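Local coordinates for protein UDP-N-Acetylglucosamine 2-Epimerase (Thermus thermophilus, PDB 1V4V) that probably interconverts UDP-N-acetylglucosamine and UDP-N-acetylmannosamine by inverting the sugar at C2, working as a homodimer of two-domain chains, at residues L10-R15 with V38-Q43; A77-Q82 with T104-W109; E197-T202 with A274-V279. All coordinates share one frame; numbering follows the deposited sequence.

How the contacts relate
Contacts 1 and 2 belong to one domain and contact 3 to the other, and they follow one another along the chain without overlapping. Contact 1 pairs strands 6-12 and 34-40 of the seven-stranded parallel sheet; contact 2 packs helix 72-89 against helix 102-113 beside that sheet. Their centres are about 12 Å apart, and Val107 of contact 2 touches Ala11 and Thr41 of contact 1. Contact 3 pairs strands 200-203 and 275-280 of the six-stranded parallel sheet, its centre about 35 Å from that of contact 1 and about 45 Å from that of contact 2, across the chain's centre. Two such domains make the GT-B fold, in which the substrate typically binds in the cleft between them.

Contact 1 of 3, residues L10-R15 with V38-Q43; sequences LAFGTR and VLLTGQ
Leu10 to Phe12 and Val38 to Leu40 run side by side as the two parallel strands of the first beta-alpha-beta unit, crossed over by helix 15-29. Leu39 is held through both its backbone N and its backbone O: the N donates to Leu10 O (2.9 Å), and the O accepts from Phe12 N (3.2 Å). Thr41 N then reaches Phe12 O at 2.9 Å. Phe12 CG sits between its own backbone N and carbonyl carbon (chi1 51°), and the ring slants across the side chains of Val38 and Leu40, CZ against Val38 CG1 (3.6 Å) and CE1 against Leu40 CD2 (3.7 Å). Thr41 turns OG1 to the Phe12-Gly13 peptide, 3.1 Å from Phe12 C, a close packing contact and not a hydrogen bond, while CG2 lies 4.1 Å from Ala11 CB. An alanine in place of Thr41 would lose OG1 and CG2, and would probably open a gap beside Ala11 and Val107. Beyond the strands, Gly13 and Gly42 approach to 3.8 Å between their CA atoms; a CB on Gly13 would run into Gly42 N, and one on Gly42 into Gly13 O. Gly13 N is bonded to Glu17, and Thr14 caps helix 15-29. That helix covers Leu10, Phe12 and Val38, Val107 of helix 102-113 covers Ala11 and Thr41, and the sheet continues through strands 94-98 beside Ala11 and 61-62 beside Val38 and Leu40.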
loop_
_atom_site.group_PDB
_atom_site.type_symbol
_atom_site.label_atom_id
_atom_site.label_comp_id
_atom_site.label_asym_id
_atom_site.label_seq_id
_atom_site.Cartn_x
_atom_site.Cartn_y
_atom_site.Cartn_z
ATOM N N LEU A 10 -18.115 6.804 2.231
ATOM C CA LEU A 10 -17.925 5.549 1.516
ATOM C C LEU A 10 -17.614 5.969 0.088
ATOM O O LEU A 10 -18.427 6.623 -0.562
ATOM C CB LEU A 10 -19.196 4.692 1.539
ATOM C CG LEU A 10 -19.606 4.114 2.890
ATOM C CD1 LEU A 10 -20.206 5.213 3.761
ATOM C CD2 LEU A 10 -20.628 3.005 2.671
ATOM N N ALA A 11 -16.429 5.608 -0.391
ATOM C CA ALA A 11 -16.011 5.972 -1.734
ATOM C C ALA A 11 -15.884 4.744 -2.629
ATOM O O ALA A 11 -15.136 3.826 -2.319
ATOM C CB ALA A 11 -14.680 6.707 -1.667
ATOM N N PHE A 12 -16.627 4.741 -3.730
ATOM C CA PHE A 12 -16.604 3.632 -4.683
ATOM C C PHE A 12 -17.062 4.128 -6.049
ATOM O O PHE A 12 -17.658 5.203 -6.154
ATOM C CB PHE A 12 -17.491 2.494 -4.177
ATOM C CG PHE A 12 -18.874 2.928 -3.790
ATOM C CD1 PHE A 12 -19.865 3.087 -4.755
ATOM C CD2 PHE A 12 -19.183 3.196 -2.458
ATOM C CE1 PHE A 12 -21.147 3.507 -4.399
ATOM C CE2 PHE A 12 -20.465 3.618 -2.091
ATOM C CZ PHE A 12 -21.447 3.773 -3.061
ATOM N N GLY A 13 -16.789 3.358 -7.101
ATOM C CA GLY A 13 -17.170 3.807 -8.428
ATOM C C GLY A 13 -17.770 2.804 -9.400
ATOM O O GLY A 13 -17.932 3.124 -10.574
ATOM N N THR A 14 -18.093 1.602 -8.936
ATOM C CA THR A 14 -18.689 0.601 -9.815
ATOM C C THR A 14 -19.924 0.007 -9.155
ATOM O O THR A 14 -20.062 0.031 -7.931
ATOM C CB THR A 14 -17.705 -0.545 -10.131
ATOM O OG1 THR A 14 -17.561 -1.387 -8.981
ATOM C CG2 THR A 14 -16.340 0.017 -10.516
ATOM N N ARG A 15 -20.819 -0.537 -9.971
ATOM C CA ARG A 15 -22.047 -1.127 -9.460
ATOM C C ARG A 15 -21.796 -2.264 -8.475
ATOM O O ARG A 15 -22.451 -2.340 -7.439
ATOM C CB ARG A 15 -22.929 -1.587 -10.625
ATOM C CG ARG A 15 -23.589 -0.419 -11.343
ATOM C CD ARG A 15 -24.416 -0.855 -12.543
ATOM N NE ARG A 15 -23.582 -1.312 -13.651
ATOM C CZ ARG A 15 -24.037 -1.558 -14.876
ATOM N NH1 ARG A 15 -23.207 -1.970 -15.823
ATOM N NH2 ARG A 15 -25.323 -1.383 -15.153
ATOM N N VAL A 38 -21.723 9.351 0.675
ATOM C CA VAL A 38 -21.220 8.623 -0.484
ATOM C C VAL A 38 -20.503 9.512 -1.488
ATOM O O VAL A 38 -21.042 10.524 -1.945
ATOM C CB VAL A 38 -22.368 7.881 -1.217
ATOM C CG1 VAL A 38 -21.872 7.306 -2.538
ATOM C CG2 VAL A 38 -22.904 6.769 -0.337
ATOM N N LEU A 39 -19.278 9.119 -1.821
ATOM C CA LEU A 39 -18.470 9.822 -2.806
ATOM C C LEU A 39 -18.296 8.855 -3.970
ATOM O O LEU A 39 -17.671 7.810 -3.805
ATOM C CB LEU A 39 -17.086 10.165 -2.238
ATOM C CG LEU A 39 -16.057 10.666 -3.262
ATOM C CD1 LEU A 39 -16.516 11.986 -3.868
ATOM C CD2 LEU A 39 -14.705 10.832 -2.585
ATOM N N LEU A 40 -18.867 9.177 -5.128
ATOM C CA LEU A 40 -18.711 8.308 -6.293
ATOM C C LEU A 40 -17.369 8.632 -6.925
ATOM O O LEU A 40 -16.986 9.798 -7.013
ATOM C CB LEU A 40 -19.846 8.529 -7.299
ATOM C CG LEU A 40 -21.243 8.212 -6.750
ATOM C CD1 LEU A 40 -22.257 8.251 -7.884
ATOM C CD2 LEU A 40 -21.240 6.839 -6.086
ATOM N N THR A 41 -16.662 7.601 -7.379
ATOM C CA THR A 41 -15.334 7.792 -7.952
ATOM C C THR A 41 -15.157 7.210 -9.356
ATOM O O THR A 41 -14.038 7.169 -9.874
ATOM C CB THR A 41 -14.274 7.142 -7.035
ATOM O OG1 THR A 41 -14.515 5.730 -6.968
ATOM C CG2 THR A 41 -14.347 7.713 -5.627
ATOM N N GLY A 42 -16.253 6.771 -9.967
ATOM C CA GLY A 42 -16.185 6.163 -11.284
ATOM C C GLY A 42 -16.579 6.997 -12.493
ATOM O O GLY A 42 -16.766 8.216 -12.403
ATOM N N GLN A 43 -16.724 6.314 -13.628
ATOM C CA GLN A 43 -17.055 6.945 -14.904
ATOM C C GLN A 43 -18.531 7.058 -15.268
ATOM O O GLN A 43 -18.893 7.869 -16.116
ATOM C CB GLN A 43 -16.361 6.197 -16.044
ATOM C CG GLN A 43 -14.852 6.130 -15.958
ATOM C CD GLN A 43 -14.263 5.222 -17.024
ATOM O OE1 GLN A 43 -14.569 4.031 -17.077
ATOM N NE2 GLN A 43 -13.416 5.783 -17.880
#

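Contact 2 of 3, residues A77-Q82 with T104-W109; sequences ARILPQ and TFAVAW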
loop_
_atom_site.group_PDB
_atom_site.type_symbol
_atom_site.label_atom_id
_atom_site.label_comp_id
_atom_site.label_asym_id
_atom_site.label_seq_id
_atom_site.Cartn_x
_atom_site.Cartn_y
_atom_site.Cartn_z
ATOM N N ALA A 77 -2.977 10.074 -11.073
ATOM C CA ALA A 77 -2.688 11.492 -10.909
ATOM C C ALA A 77 -3.968 12.320 -11.010
ATOM O O ALA A 77 -4.105 13.344 -10.345
ATOM C CB ALA A 77 -1.690 11.945 -11.964
ATOM N N ARG A 78 -4.893 11.866 -11.846
ATOM C CA ARG A 78 -6.171 12.556 -12.044
ATOM C C ARG A 78 -7.075 12.418 -10.819
ATOM O O ARG A 78 -7.801 13.343 -10.452
ATOM C CB ARG A 78 -6.884 11.977 -13.274
ATOM C CG ARG A 78 -8.289 12.516 -13.506
ATOM C CD ARG A 78 -8.342 13.415 -14.726
ATOM N NE ARG A 78 -9.648 14.049 -14.882
ATOM C CZ ARG A 78 -9.903 15.025 -15.748
ATOM N NH1 ARG A 78 -8.941 15.481 -16.539
ATOM N NH2 ARG A 78 -11.116 15.553 -15.814
ATOM N N ILE A 79 -7.020 11.254 -10.183
ATOM C CA ILE A 79 -7.843 10.978 -9.013
ATOM C C ILE A 79 -7.347 11.567 -7.695
ATOM O O ILE A 79 -8.111 12.172 -6.950
ATOM C CB ILE A 79 -7.991 9.450 -8.798
ATOM C CG1 ILE A 79 -8.717 8.818 -9.984
ATOM C CG2 ILE A 79 -8.689 9.164 -7.470
ATOM C CD1 ILE A 79 -10.135 9.338 -10.209
ATOM N N LEU A 80 -6.063 11.389 -7.411
ATOM C CA LEU A 80 -5.489 11.822 -6.144
ATOM C C LEU A 80 -5.820 13.209 -5.580
ATOM O O LEU A 80 -6.334 13.313 -4.468
ATOM C CB LEU A 80 -3.965 11.647 -6.184
ATOM C CG LEU A 80 -3.254 11.767 -4.835
ATOM C CD1 LEU A 80 -3.795 10.708 -3.876
ATOM C CD2 LEU A 80 -1.747 11.581 -5.028
ATOM N N PRO A 81 -5.537 14.285 -6.333
ATOM C CA PRO A 81 -5.826 15.631 -5.820
ATOM C C PRO A 81 -7.296 15.923 -5.555
ATOM O O PRO A 81 -7.653 16.428 -4.492
ATOM C CB PRO A 81 -5.251 16.551 -6.900
ATOM C CG PRO A 81 -4.187 15.702 -7.558
ATOM C CD PRO A 81 -4.882 14.364 -7.646
ATOM N N GLN A 82 -8.147 15.630 -6.528
ATOM C CA GLN A 82 -9.563 15.903 -6.356
ATOM C C GLN A 82 -10.188 15.027 -5.278
ATOM O O GLN A 82 -11.174 15.417 -4.664
ATOM C CB GLN A 82 -10.308 15.742 -7.682
ATOM C CG GLN A 82 -10.331 14.341 -8.247
ATOM C CD GLN A 82 -11.183 14.258 -9.497
ATOM O OE1 GLN A 82 -12.311 14.761 -9.528
ATOM N NE2 GLN A 82 -10.653 13.624 -10.534
ATOM N N THR A 104 -9.348 2.982 -6.098
ATOM C CA THR A 104 -9.530 2.705 -4.684
ATOM C C THR A 104 -8.273 3.032 -3.896
ATOM O O THR A 104 -8.351 3.633 -2.823
ATOM C CB THR A 104 -9.938 1.234 -4.454
ATOM O OG1 THR A 104 -11.317 1.073 -4.811
ATOM C CG2 THR A 104 -9.746 0.828 -2.999
ATOM N N PHE A 105 -7.108 2.652 -4.414
ATOM C CA PHE A 105 -5.884 2.975 -3.691
ATOM C C PHE A 105 -5.638 4.481 -3.706
ATOM O O PHE A 105 -5.239 5.061 -2.695
ATOM C CB PHE A 105 -4.651 2.287 -4.291
ATOM C CG PHE A 105 -3.363 2.807 -3.722
ATOM C CD1 PHE A 105 -3.092 2.678 -2.362
ATOM C CD2 PHE A 105 -2.472 3.524 -4.516
ATOM C CE1 PHE A 105 -1.954 3.265 -1.795
ATOM C CE2 PHE A 105 -1.332 4.114 -3.960
ATOM C CZ PHE A 105 -1.075 3.985 -2.596
ATOM N N ALA A 106 -5.867 5.110 -4.852
ATOM C CA ALA A 106 -5.645 6.547 -4.972
ATOM C C ALA A 106 -6.491 7.296 -3.947
ATOM O O ALA A 106 -6.031 8.269 -3.350
ATOM C CB ALA A 106 -5.976 7.020 -6.384
ATOM N N VAL A 107 -7.722 6.833 -3.736
ATOM C CA VAL A 107 -8.610 7.467 -2.764
ATOM C C VAL A 107 -8.110 7.225 -1.344
ATOM O O VAL A 107 -8.095 8.140 -0.521
ATOM C CB VAL A 107 -10.066 6.941 -2.909
ATOM C CG1 VAL A 107 -10.939 7.490 -1.793
ATOM C CG2 VAL A 107 -10.629 7.361 -4.261
ATOM N N ALA A 108 -7.688 5.994 -1.059
ATOM C CA ALA A 108 -7.170 5.652 0.259
ATOM C C ALA A 108 -5.907 6.462 0.562
ATOM O O ALA A 108 -5.698 6.907 1.697
ATOM C CB ALA A 108 -6.858 4.161 0.335
ATOM N N TRP A 109 -5.065 6.658 -0.448
ATOM C CA TRP A 109 -3.838 7.422 -0.236
ATOM C C TRP A 109 -4.179 8.899 -0.004
ATOM O O TRP A 109 -3.554 9.569 0.821
ATOM C CB TRP A 109 -2.897 7.256 -1.434
ATOM C CG TRP A 109 -1.492 7.758 -1.192
ATOM C CD1 TRP A 109 -0.865 7.906 0.014
ATOM C CD2 TRP A 109 -0.539 8.147 -2.187
ATOM N NE1 TRP A 109 0.418 8.364 -0.170
ATOM C CE2 TRP A 109 0.644 8.520 -1.511
ATOM C CE3 TRP A 109 -0.570 8.216 -3.585
ATOM C CZ2 TRP A 109 1.788 8.957 -2.187
ATOM C CZ3 TRP A 109 0.569 8.651 -4.258
ATOM C CH2 TRP A 109 1.730 9.014 -3.556
#
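The helical segments 77-82 and 104-109 run in roughly the same direction, crossing at -31° with their axes 8.4 Å apart at the closest point, and Leu80 and Ala106 bring their CA atoms to 5.4 Å. The small side chain of Ala106 allows this approach: its CB points to the other helix and meets Ile79 CG2 at 3.6 Å. That same methyl of Ile79, held anti to its backbone N, also touches Val107 CG2 at 4.2 Å, the two side chains passing each other at a slant. Leu80 extends with CG anti to the backbone N (chi1 -167°). Its CD1 lies against the carbonyl oxygen of Ala106 (3.4 Å) and also near Trp109 CE3, while CD2 comes closer to the six-membered ring of Trp109, meeting it obliquely, 3.8 Å from CZ3 and equally near CE3. No hydrogen bond links the two segments; they meet mainly through apolar side chains. In the Rossmann-like domain they belong to successive long helices of the chain, linked through strand 94-98, and Val107 reaches inward to Val97 of that strand. Pro81 kinks helix 72-89, since its N cannot bond to the preceding turn; alongside, Gln82 NE2 donates to Arg78 O (2.9 Å) from above the carbonyl plane, and Gln82 OE1 accepts from Asp64 N. Trp109 and Phe105 also reach the second subunit: Trp109, whose CB lies over one face of Phe105 of its own helix, offset toward its rim, forms a T-shaped stack with Phe105 of that subunit, and Phe105 forms one with Trp109 of the other chain. Leu80 packs there on Ala76 of the second subunit.

Contact 3 of 3, residues E197-T202 with A274-V279; sequences EGPYVT and ASLLLV
The ring of Tyr200 carries Gly198 CA over the centre of one face, 3.6 Å above the plane, and at its edge the carbonyl oxygen of Ala274 lies in the ring plane, 3.6 Å from CD1. The ring's hydroxyl is bonded to Pro196 O. The peptide before Pro199 is cis, and Pro199 CB packs on Leu276 CD1 at 3.5 Å. One water spans the start of the pairing, accepting from Tyr200 N and donating to Ala274 O (2.7 Å). Leu276 N then donates to Tyr200 O. These are the first and fourth strands of the six-stranded parallel sheet in the second Rossmann-like domain, neighbours at its middle, where the chain order changes direction. The chain turns a corner at Leu276, and the buried Leu277 N finds no partner. Past the corner, regular parallel bonds resume around Thr202: its N donates to Leu277 O (3.0 Å) and its O accepts from Val279 N (2.8 Å). With OG1 anti to its carbonyl carbon (chi1 -64°), Thr202 donates to Ser275 OG at 2.7 Å; Ser275 OG is bonded in turn to Leu271 O of helix 265-273, tying both strands to that helix. Thr202 CG2 faces Leu278 CD1 at 3.7 Å, while Val201 CG1 meets Val279 CG2 obliquely and strand 232-236 flanks Val201.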
loop_
_atom_site.group_PDB
_atom_site.type_symbol
_atom_site.label_atom_id
_atom_site.label_comp_id
_atom_site.label_asym_id
_atom_site.label_seq_id
_atom_site.Cartn_x
_atom_site.Cartn_y
_atom_site.Cartn_z
ATOM N N GLU A 197 -50.152 -18.118 -9.080
ATOM C CA GLU A 197 -50.012 -18.324 -7.646
ATOM C C GLU A 197 -48.908 -19.365 -7.421
ATOM O O GLU A 197 -48.790 -20.313 -8.190
ATOM C CB GLU A 197 -51.340 -18.827 -7.066
ATOM C CG GLU A 197 -51.245 -19.444 -5.686
ATOM C CD GLU A 197 -52.600 -19.900 -5.161
ATOM O OE1 GLU A 197 -53.284 -19.095 -4.499
ATOM O OE2 GLU A 197 -52.984 -21.059 -5.423
ATOM N N GLY A 198 -48.104 -19.178 -6.377
ATOM C CA GLY A 198 -47.028 -20.115 -6.080
ATOM C C GLY A 198 -47.527 -21.458 -5.574
ATOM O O GLY A 198 -48.725 -21.736 -5.659
ATOM N N PRO A 199 -46.650 -22.307 -5.011
ATOM C CA PRO A 199 -45.209 -22.122 -4.795
ATOM C C PRO A 199 -44.403 -22.056 -6.091
ATOM O O PRO A 199 -44.869 -22.481 -7.153
ATOM C CB PRO A 199 -44.819 -23.344 -3.962
ATOM C CG PRO A 199 -46.108 -23.756 -3.307
ATOM C CD PRO A 199 -47.097 -23.579 -4.421
ATOM N N TYR A 200 -43.176 -21.554 -5.982
ATOM C CA TYR A 200 -42.305 -21.418 -7.140
ATOM C C TYR A 200 -40.974 -22.135 -7.010
ATOM O O TYR A 200 -40.500 -22.407 -5.909
ATOM C CB TYR A 200 -41.971 -19.948 -7.399
ATOM C CG TYR A 200 -43.157 -19.014 -7.409
ATOM C CD1 TYR A 200 -43.406 -18.166 -6.329
ATOM C CD2 TYR A 200 -44.015 -18.962 -8.503
ATOM C CE1 TYR A 200 -44.483 -17.282 -6.342
ATOM C CE2 TYR A 200 -45.101 -18.084 -8.527
ATOM C CZ TYR A 200 -45.324 -17.247 -7.444
ATOM O OH TYR A 200 -46.384 -16.368 -7.468
ATOM N N VAL A 201 -40.398 -22.434 -8.169
ATOM C CA VAL A 201 -39.070 -23.019 -8.280
ATOM C C VAL A 201 -38.415 -22.089 -9.294
ATOM O O VAL A 201 -38.936 -21.913 -10.396
ATOM C CB VAL A 201 -39.078 -24.450 -8.867
ATOM C CG1 VAL A 201 -37.649 -24.886 -9.173
ATOM C CG2 VAL A 201 -39.710 -25.422 -7.869
ATOM N N THR A 202 -37.303 -21.466 -8.920
ATOM C CA THR A 202 -36.622 -20.573 -9.850
ATOM C C THR A 202 -35.603 -21.375 -10.631
ATOM O O THR A 202 -34.871 -22.190 -10.063
ATOM C CB THR A 202 -35.908 -19.417 -9.117
ATOM O OG1 THR A 202 -36.877 -18.588 -8.464
ATOM C CG2 THR A 202 -35.113 -18.563 -10.110
ATOM N N ALA A 274 -38.889 -16.005 -2.728
ATOM C CA ALA A 274 -40.247 -16.553 -2.739
ATOM C C ALA A 274 -40.306 -17.981 -3.277
ATOM O O ALA A 274 -41.385 -18.564 -3.384
ATOM C CB ALA A 274 -41.158 -15.657 -3.578
ATOM N N SER A 275 -39.150 -18.550 -3.607
ATOM C CA SER A 275 -39.103 -19.897 -4.168
ATOM C C SER A 275 -38.729 -20.982 -3.164
ATOM O O SER A 275 -38.053 -20.721 -2.167
ATOM C CB SER A 275 -38.121 -19.936 -5.341
ATOM O OG SER A 275 -38.511 -19.028 -6.362
ATOM N N LEU A 276 -39.171 -22.203 -3.454
ATOM C CA LEU A 276 -38.905 -23.365 -2.608
ATOM C C LEU A 276 -37.535 -23.934 -2.939
ATOM O O LEU A 276 -36.923 -24.635 -2.132
ATOM C CB LEU A 276 -39.926 -24.479 -2.887
ATOM C CG LEU A 276 -41.428 -24.290 -2.672
ATOM C CD1 LEU A 276 -42.163 -25.543 -3.140
ATOM C CD2 LEU A 276 -41.718 -24.029 -1.208
ATOM N N LEU A 277 -37.068 -23.638 -4.144
ATOM C CA LEU A 277 -35.806 -24.186 -4.618
ATOM C C LEU A 277 -35.283 -23.399 -5.806
ATOM O O LEU A 277 -36.063 -22.839 -6.577
ATOM C CB LEU A 277 -36.044 -25.633 -5.055
ATOM C CG LEU A 277 -34.984 -26.388 -5.851
ATOM C CD1 LEU A 277 -33.843 -26.760 -4.918
ATOM C CD2 LEU A 277 -35.595 -27.646 -6.482
ATOM N N LEU A 278 -33.959 -23.365 -5.934
ATOM C CA LEU A 278 -33.290 -22.707 -7.053
ATOM C C LEU A 278 -32.534 -23.777 -7.835
ATOM O O LEU A 278 -31.769 -24.553 -7.255
ATOM C CB LEU A 278 -32.278 -21.660 -6.570
ATOM C CG LEU A 278 -31.357 -21.162 -7.696
ATOM C CD1 LEU A 278 -32.186 -20.393 -8.729
ATOM C CD2 LEU A 278 -30.244 -20.281 -7.128
ATOM N N VAL A 279 -32.771 -23.830 -9.143
ATOM C CA VAL A 279 -32.080 -24.768 -10.022
ATOM C C VAL A 279 -31.169 -23.883 -10.866
ATOM O O VAL A 279 -31.640 -22.949 -11.515
ATOM C CB VAL A 279 -33.065 -25.509 -10.950
ATOM C CG1 VAL A 279 -32.297 -26.425 -11.909
ATOM C CG2 VAL A 279 -34.054 -26.321 -10.117
HETATM O O HOH W 1 -42.508 -20.999 -3.314
#